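Ribulose-1,5-bisphosphate carboxylase/oxygenase large subunit (Rhodopseudomonas palustris, PDB 3QFW) is a Rubisco-like protein that probably binds magnesium and may act as a ribulose-bisphosphate carboxylase. Local coordinates at residues P284-R289 / A295-L300; A132-A137 / S358-K363; Q154-G159 / G197-A202. All coordinates share one frame; numbering follows the deposited sequence. Where two conformers were deposited one is given.

In the fold
All three contacts lie in the TIM-barrel part of the chain and its C-terminal helix. Contacts 2 and 3 are neighbours, with centres 10 Å apart. They touch where Val361 CG2 comes 3.4 Å from Gly158 O, so the end of helix 145-157 meets helix 353-366. Both sit near the starts of barrel strands, 133-138 and 200-202. Contact 1 stands apart, its centre 19 Å from that of contact 2 and 26 Å from that of contact 3. It follows the end of strand 280-284, the end of the barrel where Rubisco-family active sites form. A sulfate, probably from the crystallisation liquor, lies about 5 Å from the Tyr286 side chain.

Contact 1 of 3, residues P284-R289 / A295-L300; sequences PNYGGR and ASCLAL
With SG anti to its carbonyl carbon (chi1 -68°), Cys297 points its sulfur at the backbone around Tyr286. Tyr286 holds CG between its own N and carbonyl carbon (chi1 62°), which presents CB and the CD1 edge of the ring to that sulfur. SG lies nearest Tyr286 N, at 3.3 Å. At the ring edge, near the ring plane, SG is 4.1 Å from Tyr286 CD1, with Tyr286 CB at 3.9 Å. SG is 5.4 Å from the ring centroid, a Cys sulfur-aromatic contact made by the edge and not the face. Tyr286 N is buried here and has no hydrogen-bond partner in the model. SG also lies 3.9 Å from Pro284 O. This is a beta-alpha loop of the TIM barrel, running from strand 280-284 to helix 294-305. It bends through a type II turn from Asn285 to Gly288, with Gly287 at positive phi. Asn285 ND2 lies 3.8 Å above one face of the Tyr286 ring, toward the rim. Asn285 OD1 is hydrogen-bonded to Tyr334 OH, and Tyr286 OH to Glu329 OE2, which ties both side chains to helix 327-334. Pro284 packs on Ile93 of the second subunit, and Arg289 forms a salt bridge with Glu31 of that subunit.

Contact 2 of 3, residues A132-A137 / S358-K363; sequences ALTASA and SRFVNK
Phe360 meets Thr134 with the edge of its ring. Its CG is anti to the backbone N (chi1 179°), and this carries the ring out toward the strand. Phe360 CE2 lies 3.3 Å from Thr134 CG2, a tight carbon-carbon approach. Thr134 CB is also at the edge, in the ring plane, 3.6 Å from Phe360 CE2. The two side chains run past each other in opposite directions. Replacing Phe360 by alanine takes away the ring, and is likely to leave Thr134 CG2 without its edge contact and a gap beside it. One residue on, Val361 crosses Thr134 at about a right angle. Its CG2 branch, beside the backbone N, comes 3.7 Å from Thr134 OG1. Thr134 OG1 is hydrogen-bonded outside the two segments; Val361 CG2 packs on it without a bond. Thr134 therefore faces the helix with both branches, one to each residue. Its backbone N is held by Asp161 OD2. Strand 133-138 runs parallel between strands 162-165 and 339-341 in the barrel wall. Helix 353-366 lies outside that wall, where Phe360 also packs on Leu340 of strand 339-341 and on Val327 of helix 327-334.

Contact 3 of 3, residues Q154-G159 / G197-A202; sequences QLALGG and GRTLYA
Ala156 packs against Thr199 where the last turn of helix 145-157 meets the lead-in to strand 200-202. Both lie in the TIM-barrel domain. Helix 145-157 connects strand 133-138 to its parallel neighbour 162-165, a beta-alpha-beta crossover, and strand 200-202 is next in the sheet. The helix segment opens with Gln154, whose backbone O accepts a hydrogen bond from Thr354 OG1 of helix 353-366, and Leu155, whose side chain packs on Ile163 of the sheet. Ala156 makes the contact itself. Its CB lies across the fork of the threonine, 3.9 Å from Thr199 CG2 and 4.0 Å from Thr199 OG1. Thr199 CB, where the two branches part, is likewise 4.0 Å from Ala156 CB. Ala156 also touches Ala191 of helix 177-195, and Thr199 touches Val188 of that helix; both reach Ile163 of strand 162-165. The helix then closes with a Schellman motif. Its short bond runs from Gly159 N to Ala156 O, at 3.1 Å. One residue earlier, Gly158 N is bonded to Leu155 O at 2.9 Å, which tightens the last turn. Gly159 has a positive phi of 93°, and a side chain there would jam against the preceding carbonyl oxygen. Its backbone passes close to the threonine, with Gly159 C 4.4 Å from Thr199 OG1. The Thr199 torsion (chi1 -70°) sets OG1 beside the backbone N and CG2 anti to it, so both branches straddle the alanine methyl. OG1 stays 3.9 Å from Ala156 O, and its hydrogen bond goes instead to Val160 O, just beyond Gly159.

Contact 1 of 3, residues P284-R289 / A295-L300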
loop_
_atom_site.group_PDB
_atom_site.type_symbol
_atom_site.label_atom_id
_atom_site.label_comp_id
_atom_site.label_asym_id
_atom_site.label_seq_id
_atom_site.Cartn_x
_atom_site.Cartn_y
_atom_site.Cartn_z
ATOM N N PRO B 284 -4.787 8.929 -13.996
ATOM C CA PRO B 284 -5.939 8.971 -14.898
ATOM C C PRO B 284 -6.387 10.407 -15.124
ATOM O O PRO B 284 -6.617 11.157 -14.171
ATOM C CB PRO B 284 -7.004 8.152 -14.151
ATOM C CG PRO B 284 -6.589 8.191 -12.716
ATOM C CD PRO B 284 -5.097 8.272 -12.707
ATOM N N ASN B 285 -6.473 10.789 -16.395
ATOM C CA ASN B 285 -6.865 12.137 -16.783
ATOM C C ASN B 285 -8.320 12.342 -16.395
ATOM O O ASN B 285 -9.056 11.370 -16.201
ATOM C CB ASN B 285 -6.691 12.291 -18.303
ATOM C CG ASN B 285 -6.842 13.727 -18.780
ATOM O OD1 ASN B 285 -6.168 14.636 -18.296
ATOM N ND2 ASN B 285 -7.732 13.931 -19.740
ATOM N N TYR B 286 -8.741 13.594 -16.248
ATOM C CA TYR B 286 -10.155 13.866 -16.054
ATOM C C TYR B 286 -10.868 13.402 -17.316
ATOM O O TYR B 286 -10.257 13.328 -18.379
ATOM C CB TYR B 286 -10.397 15.355 -15.825
ATOM C CG TYR B 286 -9.978 16.213 -16.990
ATOM C CD1 TYR B 286 -8.658 16.613 -17.136
ATOM C CD2 TYR B 286 -10.901 16.627 -17.942
ATOM C CE1 TYR B 286 -8.263 17.398 -18.196
ATOM C CE2 TYR B 286 -10.518 17.419 -19.011
ATOM C CZ TYR B 286 -9.196 17.799 -19.133
ATOM O OH TYR B 286 -8.798 18.587 -20.189
ATOM N N GLY B 287 -12.150 13.080 -17.201
ATOM C CA GLY B 287 -12.932 12.687 -18.363
ATOM C C GLY B 287 -12.526 11.359 -18.984
ATOM O O GLY B 287 -13.103 10.939 -19.989
ATOM N N GLY B 288 -11.523 10.707 -18.400
ATOM C CA GLY B 288 -11.151 9.365 -18.809
ATOM C C GLY B 288 -12.091 8.367 -18.147
ATOM O O GLY B 288 -13.219 8.717 -17.794
ATOM N N ARG B 289 -11.628 7.132 -17.969
ATOM C CA ARG B 289 -12.442 6.088 -17.346
ATOM C C ARG B 289 -12.643 6.326 -15.853
ATOM O O ARG B 289 -13.551 5.756 -15.239
ATOM C CB ARG B 289 -11.803 4.710 -17.544
ATOM C CG ARG B 289 -11.745 4.234 -18.983
ATOM C CD ARG B 289 -11.400 2.752 -19.044
ATOM N NE ARG B 289 -10.168 2.445 -18.322
ATOM C CZ ARG B 289 -8.953 2.541 -18.853
ATOM N NH1 ARG B 289 -8.810 2.940 -20.110
ATOM N NH2 ARG B 289 -7.883 2.242 -18.129
ATOM N N ALA B 295 -9.992 19.935 -11.313
ATOM C CA ALA B 295 -9.261 20.578 -10.227
ATOM C C ALA B 295 -8.124 19.697 -9.712
ATOM O O ALA B 295 -6.980 20.163 -9.538
ATOM C CB ALA B 295 -10.206 20.930 -9.078
ATOM N N SER B 296 -8.452 18.432 -9.455
ATOM C CA SER B 296 -7.470 17.474 -8.973
ATOM C C SER B 296 -6.361 17.235 -9.978
ATOM O O SER B 296 -5.196 17.200 -9.615
ATOM C CB SER B 296 -8.129 16.141 -8.576
ATOM O OG SER B 296 -8.961 16.320 -7.443
ATOM N N CYS B 297 -6.716 17.067 -11.247
ATOM C CA CYS B 297 -5.693 16.849 -12.268
ATOM C C CYS B 297 -4.741 18.040 -12.363
ATOM O O CYS B 297 -3.525 17.867 -12.474
ATOM C CB CYS B 297 -6.324 16.550 -13.630
ATOM S SG CYS B 297 -7.189 14.955 -13.686
ATOM N N LEU B 298 -5.286 19.248 -12.305
ATOM C CA LEU B 298 -4.425 20.435 -12.387
ATOM C C LEU B 298 -3.516 20.520 -11.157
ATOM O O LEU B 298 -2.320 20.782 -11.281
ATOM C CB LEU B 298 -5.252 21.710 -12.548
ATOM C CG LEU B 298 -4.438 22.942 -12.945
ATOM C CD1 LEU B 298 -3.590 22.661 -14.184
ATOM C CD2 LEU B 298 -5.340 24.154 -13.173
ATOM N N ALA B 299 -4.080 20.266 -9.974
ATOM C CA ALA B 299 -3.304 20.308 -8.731
ATOM C C ALA B 299 -2.198 19.249 -8.741
ATOM O O ALA B 299 -1.091 19.483 -8.266
ATOM C CB ALA B 299 -4.219 20.118 -7.532
ATOM N N LEU B 300 -2.524 18.077 -9.278
ATOM C CA LEU B 300 -1.565 16.991 -9.432
ATOM C C LEU B 300 -0.408 17.405 -10.342
ATOM O O LEU B 300 0.767 17.227 -10.007
ATOM C CB LEU B 300 -2.279 15.748 -9.971
ATOM C CG LEU B 300 -1.470 14.464 -10.160
ATOM C CD1 LEU B 300 -0.306 14.469 -9.230
ATOM C CD2 LEU B 300 -2.339 13.206 -9.932
#

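Contact 2 of 3, residues A132-A137 / S358-K363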
loop_
_atom_site.group_PDB
_atom_site.type_symbol
_atom_site.label_atom_id
_atom_site.label_comp_id
_atom_site.label_asym_id
_atom_site.label_seq_id
_atom_site.Cartn_x
_atom_site.Cartn_y
_atom_site.Cartn_z
ATOM N N ALA B 132 5.470 19.187 -25.728
ATOM C CA ALA B 132 4.979 18.144 -24.830
ATOM C C ALA B 132 5.533 16.802 -25.290
ATOM O O ALA B 132 5.992 16.661 -26.426
ATOM C CB ALA B 132 3.452 18.118 -24.814
ATOM N N LEU B 133 5.505 15.812 -24.412
ATOM C CA LEU B 133 5.988 14.490 -24.782
ATOM C C LEU B 133 4.836 13.509 -24.979
ATOM O O LEU B 133 3.684 13.811 -24.660
ATOM C CB LEU B 133 6.984 13.961 -23.743
ATOM C CG LEU B 133 8.379 14.586 -23.781
ATOM C CD1 LEU B 133 8.386 16.050 -23.325
ATOM C CD2 LEU B 133 9.340 13.764 -22.947
ATOM N N THR B 134 5.161 12.341 -25.518
ATOM C CA THR B 134 4.173 11.312 -25.802
ATOM C C THR B 134 4.602 9.964 -25.227
ATOM O O THR B 134 5.795 9.647 -25.160
ATOM C CB THR B 134 3.950 11.143 -27.323
ATOM O OG1 THR B 134 5.118 10.560 -27.916
ATOM C CG2 THR B 134 3.669 12.491 -27.993
ATOM N N ALA B 135 3.625 9.174 -24.797
ATOM C CA ALA B 135 3.901 7.820 -24.328
ATOM C C ALA B 135 2.811 6.872 -24.787
ATOM O O ALA B 135 1.684 7.295 -25.057
ATOM C CB ALA B 135 4.010 7.793 -22.797
ATOM N N SER B 136 3.145 5.588 -24.854
ATOM C CA SER B 136 2.146 4.546 -25.041
ATOM C C SER B 136 2.471 3.338 -24.178
ATOM O O SER B 136 3.606 3.168 -23.721
ATOM C CB SER B 136 2.071 4.113 -26.503
ATOM O OG SER B 136 0.885 3.380 -26.747
ATOM N N ALA B 137 1.473 2.492 -23.957
ATOM C CA ALA B 137 1.692 1.279 -23.186
ATOM C C ALA B 137 1.632 0.060 -24.090
ATOM O O ALA B 137 0.963 0.073 -25.128
ATOM C CB ALA B 137 0.677 1.166 -22.047
ATOM N N SER B 358 2.398 8.276 -35.493
ATOM C CA SER B 358 3.046 9.455 -36.044
ATOM C C SER B 358 2.065 10.614 -36.034
ATOM O O SER B 358 2.425 11.742 -35.716
ATOM C CB SER B 358 3.531 9.188 -37.474
ATOM O OG SER B 358 4.499 8.152 -37.500
ATOM N N ARG B 359 0.818 10.320 -36.381
ATOM C CA ARG B 359 -0.237 11.321 -36.402
ATOM C C ARG B 359 -0.311 12.014 -35.054
ATOM O O ARG B 359 -0.333 13.238 -34.970
ATOM C CB ARG B 359 -1.579 10.656 -36.712
ATOM C CG ARG B 359 -2.164 11.021 -38.054
ATOM C CD ARG B 359 -2.867 12.367 -37.989
ATOM N NE ARG B 359 -3.207 12.872 -39.317
ATOM C CZ ARG B 359 -4.217 12.424 -40.055
ATOM N NH1 ARG B 359 -4.995 11.449 -39.603
ATOM N NH2 ARG B 359 -4.448 12.948 -41.253
ATOM N N PHE B 360 -0.356 11.212 -33.996
ATOM C CA PHE B 360 -0.428 11.740 -32.641
ATOM C C PHE B 360 0.818 12.546 -32.298
ATOM O O PHE B 360 0.735 13.695 -31.862
ATOM C CB PHE B 360 -0.599 10.599 -31.642
ATOM C CG PHE B 360 -0.665 11.052 -30.215
ATOM C CD1 PHE B 360 -1.884 11.316 -29.615
ATOM C CD2 PHE B 360 0.493 11.213 -29.473
ATOM C CE1 PHE B 360 -1.945 11.737 -28.293
ATOM C CE2 PHE B 360 0.436 11.630 -28.148
ATOM C CZ PHE B 360 -0.779 11.900 -27.568
ATOM N N VAL B 361 1.972 11.923 -32.479
ATOM C CA VAL B 361 3.238 12.572 -32.208
ATOM C C VAL B 361 3.357 13.924 -32.921
ATOM O O VAL B 361 3.767 14.916 -32.313
ATOM C CB VAL B 361 4.413 11.660 -32.599
ATOM C CG1 VAL B 361 5.704 12.458 -32.708
ATOM C CG2 VAL B 361 4.546 10.519 -31.609
ATOM N N ASN B 362 2.997 13.972 -34.204
ATOM C CA ASN B 362 3.093 15.223 -34.959
ATOM C C ASN B 362 2.109 16.272 -34.475
ATOM O O ASN B 362 2.416 17.463 -34.463
ATOM C CB ASN B 362 2.914 14.982 -36.466
ATOM C CG ASN B 362 4.048 14.179 -37.064
ATOM O OD1 ASN B 362 5.197 14.299 -36.638
ATOM N ND2 ASN B 362 3.732 13.346 -38.051
ATOM N N LYS B 363 0.923 15.829 -34.076
ATOM C CA LYS B 363 -0.078 16.737 -33.528
ATOM C C LYS B 363 0.469 17.412 -32.266
ATOM O O LYS B 363 0.329 18.628 -32.074
ATOM C CB LYS B 363 -1.365 15.969 -33.231
ATOM C CG LYS B 363 -2.467 16.779 -32.571
ATOM C CD LYS B 363 -3.329 17.514 -33.578
ATOM C CE LYS B 363 -4.739 17.692 -33.026
ATOM N NZ LYS B 363 -5.534 18.698 -33.779
#

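Contact 3 of 3, residues Q154-G159 / G197-A202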
loop_
_atom_site.group_PDB
_atom_site.type_symbol
_atom_site.label_atom_id
_atom_site.label_comp_id
_atom_site.label_asym_id
_atom_site.label_seq_id
_atom_site.Cartn_x
_atom_site.Cartn_y
_atom_site.Cartn_z
ATOM N N GLN B 154 6.686 -0.718 -33.689
ATOM C CA GLN B 154 5.779 0.133 -34.443
ATOM C C GLN B 154 5.559 1.467 -33.731
ATOM O O GLN B 154 5.560 2.513 -34.359
ATOM C CB GLN B 154 4.460 -0.585 -34.722
ATOM C CG GLN B 154 4.637 -1.826 -35.587
ATOM C CD GLN B 154 3.461 -2.783 -35.504
ATOM O OE1 GLN B 154 2.377 -2.507 -36.018
ATOM N NE2 GLN B 154 3.674 -3.921 -34.851
ATOM N N LEU B 155 5.399 1.435 -32.410
ATOM C CA LEU B 155 5.223 2.672 -31.654
ATOM C C LEU B 155 6.458 3.574 -31.765
ATOM O O LEU B 155 6.351 4.765 -32.068
ATOM C CB LEU B 155 4.903 2.358 -30.186
ATOM C CG LEU B 155 3.597 1.581 -30.012
ATOM C CD1 LEU B 155 3.487 0.979 -28.601
ATOM C CD2 LEU B 155 2.401 2.466 -30.334
ATOM N N ALA B 156 7.630 2.995 -31.528
ATOM C CA ALA B 156 8.877 3.754 -31.547
ATOM C C ALA B 156 9.148 4.318 -32.943
ATOM O O ALA B 156 9.665 5.427 -33.093
ATOM C CB ALA B 156 10.035 2.876 -31.075
ATOM N N LEU B 157 8.766 3.561 -33.963
ATOM C CA LEU B 157 8.882 4.030 -35.340
ATOM C C LEU B 157 8.078 5.309 -35.559
ATOM O O LEU B 157 8.445 6.141 -36.382
ATOM C CB LEU B 157 8.447 2.944 -36.331
ATOM C CG LEU B 157 9.567 2.073 -36.916
ATOM C CD1 LEU B 157 9.020 1.129 -37.982
ATOM C CD2 LEU B 157 10.664 2.952 -37.505
ATOM N N GLY B 158 6.993 5.464 -34.805
ATOM C CA GLY B 158 6.122 6.621 -34.919
ATOM C C GLY B 158 6.598 7.858 -34.183
ATOM O O GLY B 158 6.003 8.931 -34.303
ATOM N N GLY B 159 7.679 7.722 -33.426
ATOM C CA GLY B 159 8.269 8.863 -32.742
ATOM C C GLY B 159 7.790 9.087 -31.310
ATOM O O GLY B 159 8.070 10.121 -30.703
ATOM N N GLY B 197 15.778 8.048 -33.801
ATOM C CA GLY B 197 14.956 8.346 -32.636
ATOM C C GLY B 197 15.639 8.178 -31.291
ATOM O O GLY B 197 16.743 7.640 -31.198
ATOM N N ARG B 198 14.973 8.648 -30.240
ATOM C CA ARG B 198 15.505 8.546 -28.886
ATOM C C ARG B 198 14.391 8.061 -27.939
ATOM O O ARG B 198 14.285 8.504 -26.794
ATOM C CB ARG B 198 16.107 9.889 -28.424
ATOM C CG ARG B 198 17.251 10.429 -29.312
ATOM C CD ARG B 198 17.945 11.676 -28.705
ATOM N NE ARG B 198 18.560 11.368 -27.411
ATOM C CZ ARG B 198 19.731 11.831 -26.978
ATOM N NH1 ARG B 198 20.461 12.658 -27.720
ATOM N NH2 ARG B 198 20.179 11.453 -25.780
ATOM N N THR B 199 13.561 7.151 -28.449
ATOM C CA THR B 199 12.442 6.586 -27.707
ATOM C C THR B 199 12.929 5.755 -26.524
ATOM O O THR B 199 13.852 4.947 -26.664
ATOM C CB THR B 199 11.583 5.667 -28.600
ATOM O OG1 THR B 199 10.869 6.443 -29.566
ATOM C CG2 THR B 199 10.578 4.880 -27.743
ATOM N N LEU B 200 12.303 5.947 -25.364
ATOM C CA LEU B 200 12.644 5.186 -24.153
ATOM C C LEU B 200 11.677 4.032 -23.889
ATOM O O LEU B 200 10.491 4.111 -24.216
ATOM C CB LEU B 200 12.648 6.102 -22.927
ATOM C CG LEU B 200 13.661 7.242 -22.843
ATOM C CD1 LEU B 200 13.189 8.266 -21.828
ATOM C CD2 LEU B 200 15.038 6.719 -22.467
ATOM N N TYR B 201 12.187 2.965 -23.281
ATOM C CA TYR B 201 11.339 1.858 -22.824
ATOM C C TYR B 201 11.377 1.693 -21.304
ATOM O O TYR B 201 12.450 1.616 -20.700
ATOM C CB TYR B 201 11.737 0.558 -23.521
ATOM C CG TYR B 201 11.044 -0.682 -22.999
ATOM C CD1 TYR B 201 9.660 -0.729 -22.853
ATOM C CD2 TYR B 201 11.773 -1.821 -22.676
ATOM C CE1 TYR B 201 9.027 -1.884 -22.368
ATOM C CE2 TYR B 201 11.149 -2.964 -22.211
ATOM C CZ TYR B 201 9.782 -2.994 -22.063
ATOM O OH TYR B 201 9.171 -4.152 -21.596
ATOM N N ALA B 202 10.197 1.635 -20.693
ATOM C CA ALA B 202 10.075 1.494 -19.245
ATOM C C ALA B 202 9.368 0.181 -18.866
ATOM O O ALA B 202 8.146 0.124 -18.803
ATOM C CB ALA B 202 9.327 2.689 -18.667
#